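PDB 1H7E: 3-deoxy-manno-octulosonate cytidylyltransferase from Escherichia coli, which catalyses the transfer of CMP from CTP to the eight-carbon sugar KDO, releasing diphosphate and yielding the activated sugar CMP-KDO. Local coordinates for residues E99-P104 with A235-E240; I5-R10 with H32-A37; V122-H127 with I212-V217; D51-E56 with A66-N71. All blocks are in the same frame, centred on the assembly; numbering follows the deposited sequence.

Overall arrangement
The four contacts illustrate how chemistry follows both depth and the elements joined in an alpha/beta fold. Contacts 2 and 3 are buried, contact 1 is partly buried, and contact 4 lies at the surface. Contacts 2, 3 and 4 all reach the one mixed sheet: contact 3 pairs two of its strands through backbone hydrogen bonds, contact 2 lays a helix on strand 3-8 mainly through aliphatic groups, and contact 4 sets the start of a helix against the outermost strand 65-68 with a methionine, charged groups and a bridging water. Contact 1 instead brings the C-terminal helix to a loop by way of methionines. R36 links it to contact 2, whose helix 29-38 lies beside both of its segments.

Contact 1: residues E99-P104 with A235-E240; sequences EPMIRP and ALMAQE
L236, M237 and E240 of helix 227-243 meet P100 and M101 in the loop between strand 91-94 and helix 104-116, where a type I beta turn runs from E99 to I102. L236 comes first along the helix: its CB lies 4.0 Å from M101 SD, and the two side chains cross at about a right angle. At M237 the chain leaves with CG anti to the backbone N (chi1 -156°) and then bends twice. It slides past M101 in the opposite direction, so that M237 SD is 4.1 Å from M101 CG. Beyond the sulfur, M237 CE presses against the proline ring, 3.5 Å from P100 CB and 3.8 Å from P100 CG; the first of these is tighter than usual carbon packing. E240, further along, has an extended chain, and its OE2 lies 3.5 Å from M101 CE, a methyl group against a carboxylate oxygen. The other oxygen, E240 OE1, faces R36 of helix 29-38 in a long, weak ion pair, and H32 of that helix touches both P100 and M237. No hydrogen bond crosses between the segments. The loop is therefore fitted to the helix chiefly by apolar contacts of two methionine chains with each other, with L236 and with P100, while the charge of E240 is probably offset in part by R36, outside the pair of segments.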
loop_
_atom_site.group_PDB
_atom_site.type_symbol
_atom_site.label_atom_id
_atom_site.label_comp_id
_atom_site.label_asym_id
_atom_site.label_seq_id
_atom_site.Cartn_x
_atom_site.Cartn_y
_atom_site.Cartn_z
ATOM N N GLU A 99 -7.987 -5.251 -25.289
ATOM C CA GLU A 99 -6.833 -4.385 -25.510
ATOM C C GLU A 99 -6.080 -4.959 -26.714
ATOM O O GLU A 99 -5.068 -5.658 -26.573
ATOM C CB GLU A 99 -5.934 -4.334 -24.270
ATOM C CG GLU A 99 -6.546 -3.620 -23.065
ATOM C CD GLU A 99 -5.643 -3.686 -21.829
ATOM O OE1 GLU A 99 -4.457 -3.294 -21.933
ATOM O OE2 GLU A 99 -6.108 -4.142 -20.755
ATOM N N PRO A 100 -6.566 -4.660 -27.930
ATOM C CA PRO A 100 -5.953 -5.149 -29.176
ATOM C C PRO A 100 -4.549 -4.632 -29.471
ATOM O O PRO A 100 -3.837 -5.190 -30.300
ATOM C CB PRO A 100 -6.943 -4.669 -30.242
ATOM C CG PRO A 100 -7.402 -3.348 -29.683
ATOM C CD PRO A 100 -7.655 -3.706 -28.221
ATOM N N MET A 101 -4.150 -3.558 -28.801
ATOM C CA MET A 101 -2.840 -2.973 -29.059
ATOM C C MET A 101 -1.727 -3.418 -28.120
ATOM O O MET A 101 -0.663 -2.799 -28.065
ATOM C CB MET A 101 -2.939 -1.449 -29.124
ATOM C CG MET A 101 -3.836 -0.980 -30.270
ATOM S SD MET A 101 -3.469 0.680 -30.803
ATOM C CE MET A 101 -1.748 0.452 -31.416
ATOM N N ILE A 102 -1.978 -4.518 -27.415
ATOM C CA ILE A 102 -1.026 -5.112 -26.489
ATOM C C ILE A 102 0.311 -5.366 -27.208
ATOM O O ILE A 102 0.324 -5.795 -28.358
ATOM C CB ILE A 102 -1.610 -6.461 -25.931
ATOM C CG1 ILE A 102 -0.591 -7.186 -25.061
ATOM C CG2 ILE A 102 -2.011 -7.406 -27.062
ATOM C CD1 ILE A 102 -0.237 -6.431 -23.821
ATOM N N ARG A 103 1.426 -5.027 -26.566
ATOM C CA ARG A 103 2.743 -5.271 -27.154
ATOM C C ARG A 103 3.303 -6.599 -26.658
ATOM O O ARG A 103 3.497 -6.778 -25.464
ATOM C CB ARG A 103 3.747 -4.178 -26.774
ATOM C CG ARG A 103 3.507 -2.815 -27.403
ATOM C CD ARG A 103 4.656 -1.864 -27.040
ATOM N NE ARG A 103 4.702 -1.613 -25.598
ATOM C CZ ARG A 103 4.203 -0.533 -24.999
ATOM N NH1 ARG A 103 3.620 0.434 -25.707
ATOM N NH2 ARG A 103 4.222 -0.460 -23.678
ATOM N N PRO A 104 3.581 -7.545 -27.574
ATOM C CA PRO A 104 4.128 -8.855 -27.207
ATOM C C PRO A 104 5.339 -8.791 -26.280
ATOM O O PRO A 104 5.496 -9.642 -25.393
ATOM C CB PRO A 104 4.505 -9.446 -28.566
ATOM C CG PRO A 104 3.390 -8.955 -29.437
ATOM C CD PRO A 104 3.243 -7.503 -29.013
ATOM N N ALA A 235 -7.753 3.895 -36.286
ATOM C CA ALA A 235 -6.800 4.749 -36.994
ATOM C C ALA A 235 -5.351 4.351 -36.672
ATOM O O ALA A 235 -4.501 4.263 -37.571
ATOM C CB ALA A 235 -7.043 6.220 -36.633
ATOM N N LEU A 236 -5.099 4.084 -35.388
ATOM C CA LEU A 236 -3.778 3.704 -34.882
ATOM C C LEU A 236 -3.306 2.334 -35.381
ATOM O O LEU A 236 -2.119 2.147 -35.680
ATOM C CB LEU A 236 -3.797 3.737 -33.346
ATOM C CG LEU A 236 -2.856 4.673 -32.569
ATOM C CD1 LEU A 236 -2.455 5.900 -33.395
ATOM C CD2 LEU A 236 -3.533 5.083 -31.267
ATOM N N MET A 237 -4.243 1.389 -35.472
ATOM C CA MET A 237 -3.947 0.035 -35.941
ATOM C C MET A 237 -3.709 0.038 -37.451
ATOM O O MET A 237 -2.901 -0.750 -37.947
ATOM C CB MET A 237 -5.098 -0.919 -35.605
ATOM C CG MET A 237 -4.697 -2.389 -35.516
ATOM S SD MET A 237 -4.387 -2.900 -33.812
ATOM C CE MET A 237 -6.033 -3.233 -33.275
ATOM N N ALA A 238 -4.430 0.913 -38.165
ATOM C CA ALA A 238 -4.318 1.068 -39.625
ATOM C C ALA A 238 -3.022 1.787 -40.013
ATOM O O ALA A 238 -2.406 1.473 -41.033
ATOM C CB ALA A 238 -5.521 1.829 -40.175
ATOM N N GLN A 239 -2.637 2.771 -39.202
ATOM C CA GLN A 239 -1.412 3.536 -39.413
ATOM C C GLN A 239 -0.214 2.604 -39.176
ATOM O O GLN A 239 0.855 2.786 -39.766
ATOM C CB GLN A 239 -1.386 4.730 -38.440
ATOM C CG GLN A 239 -0.204 5.698 -38.576
ATOM C CD GLN A 239 0.985 5.331 -37.701
ATOM O OE1 GLN A 239 0.832 5.015 -36.514
ATOM N NE2 GLN A 239 2.181 5.382 -38.281
ATOM N N GLU A 240 -0.424 1.590 -38.330
ATOM C CA GLU A 240 0.599 0.602 -37.990
ATOM C C GLU A 240 0.830 -0.429 -39.107
ATOM O O GLU A 240 1.963 -0.881 -39.304
ATOM C CB GLU A 240 0.238 -0.102 -36.680
ATOM C CG GLU A 240 1.378 -0.911 -36.081
ATOM C CD GLU A 240 1.056 -1.459 -34.700
ATOM O OE1 GLU A 240 1.516 -2.577 -34.387
ATOM O OE2 GLU A 240 0.353 -0.772 -33.921
#

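Contact 2: residues I5-R10 with H32-A37; sequences IVIPAR and HVYERA
I5 and I7 on strand 3-8 pack against V33, Y34 and A37 on helix 29-38, part of the helix-on-sheet packing of the Rossmann-like GT-A fold. The helix belongs to the crossover from strand 3-8 to the parallel neighbour 45-50, and its segment runs almost antiparallel to the strand (170°), with the axes 10.1 Å apart. Contacts between aliphatic groups dominate. I7 carries its CG1 anti to the carbonyl carbon (chi1 -57°), and chi2 (163°) extends the branch so that CD1 reaches the helix, 3.8 Å from V33 CG1. The same valine methyl also touches the other branch, I7 CG2, at 4.0 Å, the two side chains sliding past each other in opposite directions. A37 supplies a single methyl for both isoleucines: its CB is 4.3 Å from I7 CD1 and 4.1 Å from I5 CD1. An aromatic neighbour is met more loosely, with I7 CD1 approaching the Y34 ring obliquely at CD2 and the backbone at Y34 CA, 4.0 Å away. The far end of that ring is fixed from outside, where Y34 OH bonds to K65 N. An alanine at I7 would probably open a gap beside V33 CG1 and Y34, since both branches that reach the helix would be gone. A methyl-to-carbonyl contact completes the set: I5 CD1 rests 3.8 Å from A37 O.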
loop_
_atom_site.group_PDB
_atom_site.type_symbol
_atom_site.label_atom_id
_atom_site.label_comp_id
_atom_site.label_asym_id
_atom_site.label_seq_id
_atom_site.Cartn_x
_atom_site.Cartn_y
_atom_site.Cartn_z
ATOM N N ILE A 5 -1.245 -18.609 -22.158
ATOM C CA ILE A 5 -1.933 -17.329 -22.121
ATOM C C ILE A 5 -3.417 -17.601 -22.225
ATOM O O ILE A 5 -3.848 -18.370 -23.082
ATOM C CB ILE A 5 -1.517 -16.405 -23.278
ATOM C CG1 ILE A 5 -0.100 -15.894 -23.045
ATOM C CG2 ILE A 5 -2.522 -15.266 -23.443
ATOM C CD1 ILE A 5 0.460 -15.127 -24.216
ATOM N N VAL A 6 -4.193 -17.014 -21.315
ATOM C CA VAL A 6 -5.642 -17.169 -21.324
ATOM C C VAL A 6 -6.246 -15.791 -21.556
ATOM O O VAL A 6 -5.886 -14.819 -20.881
ATOM C CB VAL A 6 -6.184 -17.764 -19.993
ATOM C CG1 VAL A 6 -7.698 -17.837 -20.034
ATOM C CG2 VAL A 6 -5.608 -19.142 -19.762
ATOM N N ILE A 7 -7.133 -15.694 -22.536
ATOM C CA ILE A 7 -7.781 -14.441 -22.873
ATOM C C ILE A 7 -9.273 -14.539 -22.568
ATOM O O ILE A 7 -10.003 -15.246 -23.260
ATOM C CB ILE A 7 -7.629 -14.120 -24.381
ATOM C CG1 ILE A 7 -6.154 -14.072 -24.782
ATOM C CG2 ILE A 7 -8.321 -12.787 -24.722
ATOM C CD1 ILE A 7 -5.952 -14.169 -26.284
ATOM N N PRO A 8 -9.734 -13.900 -21.475
ATOM C CA PRO A 8 -11.157 -13.918 -21.099
ATOM C C PRO A 8 -11.890 -13.078 -22.140
ATOM O O PRO A 8 -11.495 -11.941 -22.409
ATOM C CB PRO A 8 -11.171 -13.185 -19.751
ATOM C CG PRO A 8 -9.814 -13.400 -19.216
ATOM C CD PRO A 8 -8.938 -13.225 -20.435
ATOM N N ALA A 9 -12.943 -13.617 -22.734
ATOM C CA ALA A 9 -13.663 -12.874 -23.756
ATOM C C ALA A 9 -15.159 -13.079 -23.653
ATOM O O ALA A 9 -15.717 -13.952 -24.317
ATOM C CB ALA A 9 -13.171 -13.275 -25.148
ATOM N N ARG A 10 -15.805 -12.295 -22.795
ATOM C CA ARG A 10 -17.249 -12.387 -22.656
ATOM C C ARG A 10 -17.962 -11.372 -23.575
ATOM O O ARG A 10 -17.565 -10.203 -23.677
ATOM C CB ARG A 10 -17.688 -12.304 -21.183
ATOM C CG ARG A 10 -17.017 -11.244 -20.322
ATOM C CD ARG A 10 -17.325 -11.480 -18.838
ATOM N NE ARG A 10 -18.755 -11.680 -18.580
ATOM C CZ ARG A 10 -19.251 -12.481 -17.633
ATOM N NH1 ARG A 10 -18.439 -13.168 -16.835
ATOM N NH2 ARG A 10 -20.566 -12.619 -17.499
ATOM N N HIS A 32 -7.317 -9.979 -33.055
ATOM C CA HIS A 32 -6.109 -9.154 -32.930
ATOM C C HIS A 32 -5.350 -9.504 -31.656
ATOM O O HIS A 32 -4.111 -9.598 -31.660
ATOM C CB HIS A 32 -6.470 -7.664 -32.897
ATOM C CG HIS A 32 -6.900 -7.120 -34.219
ATOM N ND1 HIS A 32 -6.005 -6.835 -35.230
ATOM C CD2 HIS A 32 -8.129 -6.821 -34.702
ATOM C CE1 HIS A 32 -6.669 -6.381 -36.281
ATOM N NE2 HIS A 32 -7.956 -6.362 -35.984
ATOM N N VAL A 33 -6.098 -9.702 -30.567
ATOM C CA VAL A 33 -5.479 -10.059 -29.294
ATOM C C VAL A 33 -4.848 -11.440 -29.394
ATOM O O VAL A 33 -3.716 -11.662 -28.942
ATOM C CB VAL A 33 -6.501 -10.033 -28.126
ATOM C CG1 VAL A 33 -5.811 -10.454 -26.814
ATOM C CG2 VAL A 33 -7.090 -8.631 -27.985
ATOM N N TYR A 34 -5.588 -12.364 -30.009
ATOM C CA TYR A 34 -5.111 -13.728 -30.190
ATOM C C TYR A 34 -3.834 -13.726 -31.021
ATOM O O TYR A 34 -2.847 -14.359 -30.644
ATOM C CB TYR A 34 -6.196 -14.598 -30.865
ATOM C CG TYR A 34 -5.960 -16.099 -30.718
ATOM C CD1 TYR A 34 -5.092 -16.783 -31.573
ATOM C CD2 TYR A 34 -6.566 -16.818 -29.690
ATOM C CE1 TYR A 34 -4.827 -18.147 -31.399
ATOM C CE2 TYR A 34 -6.309 -18.179 -29.511
ATOM C CZ TYR A 34 -5.439 -18.831 -30.364
ATOM O OH TYR A 34 -5.175 -20.162 -30.141
ATOM N N GLU A 35 -3.854 -12.998 -32.137
ATOM C CA GLU A 35 -2.686 -12.921 -33.013
ATOM C C GLU A 35 -1.464 -12.332 -32.315
ATOM O O GLU A 35 -0.354 -12.821 -32.510
ATOM C CB GLU A 35 -3.008 -12.151 -34.287
ATOM C CG GLU A 35 -4.074 -12.824 -35.142
ATOM C CD GLU A 35 -4.268 -12.150 -36.489
ATOM O OE1 GLU A 35 -3.465 -11.264 -36.843
ATOM O OE2 GLU A 35 -5.217 -12.514 -37.207
ATOM N N ARG A 36 -1.650 -11.301 -31.488
ATOM C CA ARG A 36 -0.504 -10.741 -30.753
ATOM C C ARG A 36 -0.003 -11.704 -29.683
ATOM O O ARG A 36 1.196 -11.838 -29.482
ATOM C CB ARG A 36 -0.840 -9.378 -30.154
ATOM C CG ARG A 36 -0.676 -8.286 -31.172
ATOM C CD ARG A 36 -1.717 -7.243 -31.021
ATOM N NE ARG A 36 -1.689 -6.315 -32.146
ATOM C CZ ARG A 36 -0.971 -5.195 -32.194
ATOM N NH1 ARG A 36 -0.196 -4.830 -31.176
ATOM N NH2 ARG A 36 -1.051 -4.422 -33.268
ATOM N N ALA A 37 -0.928 -12.421 -29.042
ATOM C CA ALA A 37 -0.573 -13.403 -28.013
ATOM C C ALA A 37 0.314 -14.509 -28.595
ATOM O O ALA A 37 1.244 -14.989 -27.930
ATOM C CB ALA A 37 -1.842 -13.997 -27.399
#

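Contact 3: residues V122-H127 with I212-V217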
loop_
_atom_site.group_PDB
_atom_site.type_symbol
_atom_site.label_atom_id
_atom_site.label_comp_id
_atom_site.label_asym_id
_atom_site.label_seq_id
_atom_site.Cartn_x
_atom_site.Cartn_y
_atom_site.Cartn_z
ATOM N N VAL A 122 2.757 -13.849 -8.085
ATOM C CA VAL A 122 1.995 -13.074 -9.063
ATOM C C VAL A 122 2.807 -11.881 -9.546
ATOM O O VAL A 122 3.573 -11.287 -8.777
ATOM C CB VAL A 122 0.694 -12.505 -8.413
ATOM C CG1 VAL A 122 -0.174 -11.781 -9.445
ATOM C CG2 VAL A 122 -0.097 -13.611 -7.694
ATOM N N ALA A 123 2.655 -11.556 -10.826
ATOM C CA ALA A 123 3.336 -10.407 -11.421
ATOM C C ALA A 123 2.324 -9.651 -12.289
ATOM O O ALA A 123 1.354 -10.231 -12.781
ATOM C CB ALA A 123 4.537 -10.846 -12.242
ATOM N N THR A 124 2.517 -8.340 -12.423
ATOM C CA THR A 124 1.630 -7.521 -13.222
ATOM C C THR A 124 2.450 -6.357 -13.778
ATOM O O THR A 124 3.661 -6.280 -13.538
ATOM C CB THR A 124 0.392 -7.043 -12.417
ATOM O OG1 THR A 124 -0.544 -6.432 -13.310
ATOM C CG2 THR A 124 0.801 -6.027 -11.301
ATOM N N LEU A 125 1.799 -5.491 -14.548
ATOM C CA LEU A 125 2.483 -4.371 -15.193
ATOM C C LEU A 125 1.994 -2.986 -14.780
ATOM O O LEU A 125 0.889 -2.829 -14.271
ATOM C CB LEU A 125 2.336 -4.496 -16.720
ATOM C CG LEU A 125 2.901 -5.760 -17.391
ATOM C CD1 LEU A 125 2.522 -5.743 -18.861
ATOM C CD2 LEU A 125 4.415 -5.848 -17.196
ATOM N N CYS A 126 2.835 -1.984 -15.043
ATOM C CA CYS A 126 2.499 -0.595 -14.755
ATOM C C CYS A 126 3.331 0.319 -15.673
ATOM O O CYS A 126 4.317 -0.121 -16.283
ATOM C CB CYS A 126 2.782 -0.270 -13.278
ATOM S SG CYS A 126 4.502 -0.251 -12.833
ATOM N N HIS A 127 2.876 1.555 -15.854
ATOM C CA HIS A 127 3.640 2.538 -16.640
ATOM C C HIS A 127 3.429 3.926 -16.018
ATOM O O HIS A 127 2.441 4.148 -15.309
ATOM C CB HIS A 127 3.309 2.518 -18.147
ATOM C CG HIS A 127 1.934 3.007 -18.502
ATOM N ND1 HIS A 127 1.596 4.342 -18.528
ATOM C CD2 HIS A 127 0.827 2.337 -18.905
ATOM C CE1 HIS A 127 0.342 4.474 -18.925
ATOM N NE2 HIS A 127 -0.148 3.271 -19.161
ATOM N N ILE A 212 2.711 -9.307 -4.959
ATOM C CA ILE A 212 2.475 -9.026 -6.362
ATOM C C ILE A 212 3.597 -8.096 -6.822
ATOM O O ILE A 212 3.713 -6.974 -6.315
ATOM C CB ILE A 212 1.121 -8.333 -6.586
ATOM C CG1 ILE A 212 -0.035 -9.188 -6.062
ATOM C CG2 ILE A 212 0.947 -7.981 -8.073
ATOM C CD1 ILE A 212 -1.393 -8.453 -6.147
ATOM N N ARG A 213 4.475 -8.589 -7.700
ATOM C CA ARG A 213 5.553 -7.760 -8.217
ATOM C C ARG A 213 5.027 -7.038 -9.446
ATOM O O ARG A 213 4.393 -7.638 -10.305
ATOM C CB ARG A 213 6.803 -8.576 -8.524
ATOM C CG ARG A 213 7.982 -7.698 -8.952
ATOM C CD ARG A 213 9.325 -8.371 -8.678
ATOM N NE ARG A 213 9.504 -8.643 -7.252
ATOM C CZ ARG A 213 10.086 -9.726 -6.749
ATOM N NH1 ARG A 213 10.578 -10.669 -7.559
ATOM N NH2 ARG A 213 10.128 -9.891 -5.428
ATOM N N THR A 214 5.301 -5.741 -9.533
ATOM C CA THR A 214 4.777 -4.906 -10.609
ATOM C C THR A 214 5.884 -4.297 -11.447
ATOM O O THR A 214 6.498 -3.321 -11.005
ATOM C CB THR A 214 3.874 -3.760 -9.995
ATOM O OG1 THR A 214 2.934 -4.333 -9.082
ATOM C CG2 THR A 214 3.062 -3.060 -11.055
ATOM N N PHE A 215 6.074 -4.829 -12.663
ATOM C CA PHE A 215 7.092 -4.382 -13.632
ATOM C C PHE A 215 6.703 -3.176 -14.480
ATOM O O PHE A 215 5.645 -3.145 -15.108
ATOM C CB PHE A 215 7.482 -5.516 -14.583
ATOM C CG PHE A 215 7.991 -6.732 -13.884
ATOM C CD1 PHE A 215 9.339 -6.861 -13.582
ATOM C CD2 PHE A 215 7.113 -7.736 -13.500
ATOM C CE1 PHE A 215 9.808 -7.971 -12.902
ATOM C CE2 PHE A 215 7.574 -8.854 -12.818
ATOM C CZ PHE A 215 8.925 -8.972 -12.517
ATOM N N GLU A 216 7.616 -2.215 -14.567
ATOM C CA GLU A 216 7.363 -1.005 -15.333
ATOM C C GLU A 216 7.687 -1.124 -16.830
ATOM O O GLU A 216 8.755 -1.605 -17.195
ATOM C CB GLU A 216 8.143 0.166 -14.713
ATOM C CG GLU A 216 7.748 1.494 -15.310
ATOM C CD GLU A 216 8.488 2.674 -14.724
ATOM O OE1 GLU A 216 9.009 2.601 -13.598
ATOM O OE2 GLU A 216 8.529 3.699 -15.414
ATOM N N VAL A 217 6.752 -0.697 -17.682
ATOM C CA VAL A 217 6.937 -0.699 -19.140
ATOM C C VAL A 217 6.574 0.691 -19.673
ATOM O O VAL A 217 6.170 1.558 -18.897
ATOM C CB VAL A 217 6.066 -1.775 -19.843
ATOM C CG1 VAL A 217 6.477 -3.160 -19.369
ATOM C CG2 VAL A 217 4.577 -1.516 -19.621
#
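T124 and C126 pair through their backbones with R213, F215 and V217, forming a parallel pair at one edge of the mixed sheet of the GT-A fold, strand 212-216 being outermost within the chain. Five backbone hydrogen bonds follow the parallel pattern: R213 and F215 each bond on both flanks, donating to V122 O and T124 O and accepting from T124 N and C126 N. The fifth runs from V217 N to C126 O, 2.9 Å long. F215 lies on the face shared with A123 and L125. Its CB touches L125 CD2 at 4.0 Å; CG stands anti to the carbonyl carbon (chi1 -57°), and along the ring CD2 comes 3.7 Å from T124 O. Further out, CE2 meets A123 CB at 3.7 Å, the methyl lying at the ring's edge and in its plane. Helix 104-116 covers this face, with L110 against A123 and L125. On the opposite face T124 and T214 lie side by side, pointing the same way. T124 OG1 bonds to I175 O of strand 169-179, whereas T214 OG1 is buried without a hydrogen-bonding partner in the model, 3.5 Å from T124 CG2. The second branch, T214 CG2, wedges against the cysteine, 3.6 Å from C126 SG.

Contact 4: residues D51-E56 with A66-N71; sequences DDPRVE and AIMTRN
D51 and T69 bring the two backbones to a CA-CA distance of 5.2 Å, and E56 and A66 do so again at 5.6 Å, yet no direct hydrogen bond joins the segments. Between these points the helix begins: D52 is its N-cap, with OD1 accepting from R54 N, while the R54 side chain grips the same carboxylate side-on through NE and NH2. M68, at the end of the strand, reaches back to the start of the helix. Its chain bends twice, carrying SD past D52 and CE to 3.9 Å from D51 O. E56 extends across M68 at about a right angle, OE2 lying 3.6 Å from M68 CG, and E56 CG touches A66 CB at 4.1 Å. The same oxygen, E56 OE2, accepts from a water 2.8 Å away that also donates to A66 O. An alanine at E56 would probably leave that water without its carboxylate partner and open a gap beside A66 CB and M68 CG. Near the other end, D51 OD2 lies 3.7 Å from N71 CB and has long, weak ion pairs with R10 and R79. The contact joins the helix to the second strand of the beta-alpha-beta unit 45-50, 53-61 and 65-68: T50 touches V55, E56 and M68, while I67 and T69 rest on V83 of helix 76-86.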
loop_
_atom_site.group_PDB
_atom_site.type_symbol
_atom_site.label_atom_id
_atom_site.label_comp_id
_atom_site.label_asym_id
_atom_site.label_seq_id
_atom_site.Cartn_x
_atom_site.Cartn_y
_atom_site.Cartn_z
ATOM N N ASP A 51 -17.932 -17.562 -22.136
ATOM C CA ASP A 51 -19.181 -18.104 -21.607
ATOM C C ASP A 51 -20.294 -18.011 -22.663
ATOM O O ASP A 51 -21.446 -18.372 -22.393
ATOM C CB ASP A 51 -19.600 -17.381 -20.306
ATOM C CG ASP A 51 -19.800 -15.866 -20.481
ATOM O OD1 ASP A 51 -19.499 -15.315 -21.561
ATOM O OD2 ASP A 51 -20.260 -15.218 -19.511
ATOM N N ASP A 52 -19.921 -17.592 -23.875
ATOM C CA ASP A 52 -20.867 -17.419 -24.972
ATOM C C ASP A 52 -20.478 -18.201 -26.236
ATOM O O ASP A 52 -19.365 -18.050 -26.739
ATOM C CB ASP A 52 -20.990 -15.921 -25.286
ATOM C CG ASP A 52 -22.155 -15.610 -26.201
ATOM O OD1 ASP A 52 -21.962 -15.685 -27.426
ATOM O OD2 ASP A 52 -23.258 -15.296 -25.696
ATOM N N PRO A 53 -21.411 -19.015 -26.783
ATOM C CA PRO A 53 -21.182 -19.828 -27.991
ATOM C C PRO A 53 -20.871 -19.025 -29.254
ATOM O O PRO A 53 -20.218 -19.532 -30.169
ATOM C CB PRO A 53 -22.484 -20.629 -28.129
ATOM C CG PRO A 53 -23.504 -19.741 -27.483
ATOM C CD PRO A 53 -22.774 -19.238 -26.262
ATOM N N ARG A 54 -21.339 -17.782 -29.310
ATOM C CA ARG A 54 -21.072 -16.930 -30.468
ATOM C C ARG A 54 -19.575 -16.597 -30.525
ATOM O O ARG A 54 -18.962 -16.612 -31.606
ATOM C CB ARG A 54 -21.916 -15.646 -30.405
ATOM C CG ARG A 54 -23.424 -15.889 -30.457
ATOM C CD ARG A 54 -24.234 -14.601 -30.253
ATOM N NE ARG A 54 -24.235 -14.139 -28.861
ATOM C CZ ARG A 54 -25.015 -13.172 -28.374
ATOM N NH1 ARG A 54 -25.883 -12.538 -29.160
ATOM N NH2 ARG A 54 -24.924 -12.835 -27.092
ATOM N N VAL A 55 -18.986 -16.344 -29.352
ATOM C CA VAL A 55 -17.563 -16.032 -29.246
ATOM C C VAL A 55 -16.743 -17.297 -29.503
ATOM O O VAL A 55 -15.734 -17.264 -30.219
ATOM C CB VAL A 55 -17.206 -15.423 -27.854
ATOM C CG1 VAL A 55 -15.694 -15.274 -27.693
ATOM C CG2 VAL A 55 -17.849 -14.075 -27.698
ATOM N N GLU A 56 -17.187 -18.415 -28.929
ATOM C CA GLU A 56 -16.500 -19.683 -29.112
ATOM C C GLU A 56 -16.430 -19.990 -30.601
ATOM O O GLU A 56 -15.383 -20.387 -31.111
ATOM C CB GLU A 56 -17.257 -20.796 -28.415
ATOM C CG GLU A 56 -16.697 -22.175 -28.706
ATOM C CD GLU A 56 -17.621 -23.271 -28.232
ATOM O OE1 GLU A 56 -18.854 -23.148 -28.439
ATOM O OE2 GLU A 56 -17.113 -24.245 -27.640
ATOM N N ALA A 66 -10.661 -22.273 -27.963
ATOM C CA ALA A 66 -11.635 -21.682 -27.052
ATOM C C ALA A 66 -12.045 -22.743 -26.029
ATOM O O ALA A 66 -11.969 -23.946 -26.302
ATOM C CB ALA A 66 -12.865 -21.184 -27.824
ATOM N N ILE A 67 -12.399 -22.301 -24.828
ATOM C CA ILE A 67 -12.845 -23.204 -23.777
ATOM C C ILE A 67 -14.032 -22.519 -23.126
ATOM O O ILE A 67 -13.975 -21.327 -22.810
ATOM C CB ILE A 67 -11.723 -23.517 -22.753
ATOM C CG1 ILE A 67 -12.272 -24.375 -21.610
ATOM C CG2 ILE A 67 -11.089 -22.228 -22.237
ATOM C CD1 ILE A 67 -11.215 -24.994 -20.763
ATOM N N MET A 68 -15.153 -23.232 -23.070
ATOM C CA MET A 68 -16.362 -22.705 -22.471
ATOM C C MET A 68 -16.231 -22.780 -20.961
ATOM O O MET A 68 -15.729 -23.765 -20.405
ATOM C CB MET A 68 -17.582 -23.494 -22.935
ATOM C CG MET A 68 -18.029 -23.181 -24.350
ATOM S SD MET A 68 -18.856 -21.585 -24.499
ATOM C CE MET A 68 -20.439 -21.905 -23.687
ATOM N N THR A 69 -16.672 -21.717 -20.306
ATOM C CA THR A 69 -16.597 -21.622 -18.856
ATOM C C THR A 69 -17.977 -21.232 -18.353
ATOM O O THR A 69 -18.858 -20.940 -19.149
ATOM C CB THR A 69 -15.539 -20.553 -18.428
ATOM O OG1 THR A 69 -15.852 -19.291 -19.034
ATOM C CG2 THR A 69 -14.135 -20.967 -18.867
ATOM N N ARG A 70 -18.186 -21.276 -17.044
ATOM C CA ARG A 70 -19.480 -20.900 -16.485
ATOM C C ARG A 70 -19.756 -19.403 -16.648
ATOM O O ARG A 70 -18.827 -18.592 -16.717
ATOM C CB ARG A 70 -19.561 -21.290 -15.011
ATOM C CG ARG A 70 -19.537 -22.790 -14.803
ATOM C CD ARG A 70 -19.931 -23.155 -13.392
ATOM N NE ARG A 70 -18.985 -22.623 -12.420
ATOM C CZ ARG A 70 -17.858 -23.233 -12.059
ATOM N NH1 ARG A 70 -17.526 -24.407 -12.591
ATOM N NH2 ARG A 70 -17.062 -22.673 -11.157
ATOM N N ASN A 71 -21.033 -19.048 -16.774
ATOM C CA ASN A 71 -21.431 -17.646 -16.914
ATOM C C ASN A 71 -21.710 -17.011 -15.547
ATOM O O ASN A 71 -21.799 -15.783 -15.437
ATOM C CB ASN A 71 -22.651 -17.505 -17.843
ATOM C CG ASN A 71 -23.784 -18.467 -17.487
ATOM O OD1 ASN A 71 -24.092 -19.384 -18.252
ATOM N ND2 ASN A 71 -24.411 -18.257 -16.331
HETATM O O HOH W 1 -14.915 -25.401 -26.435
#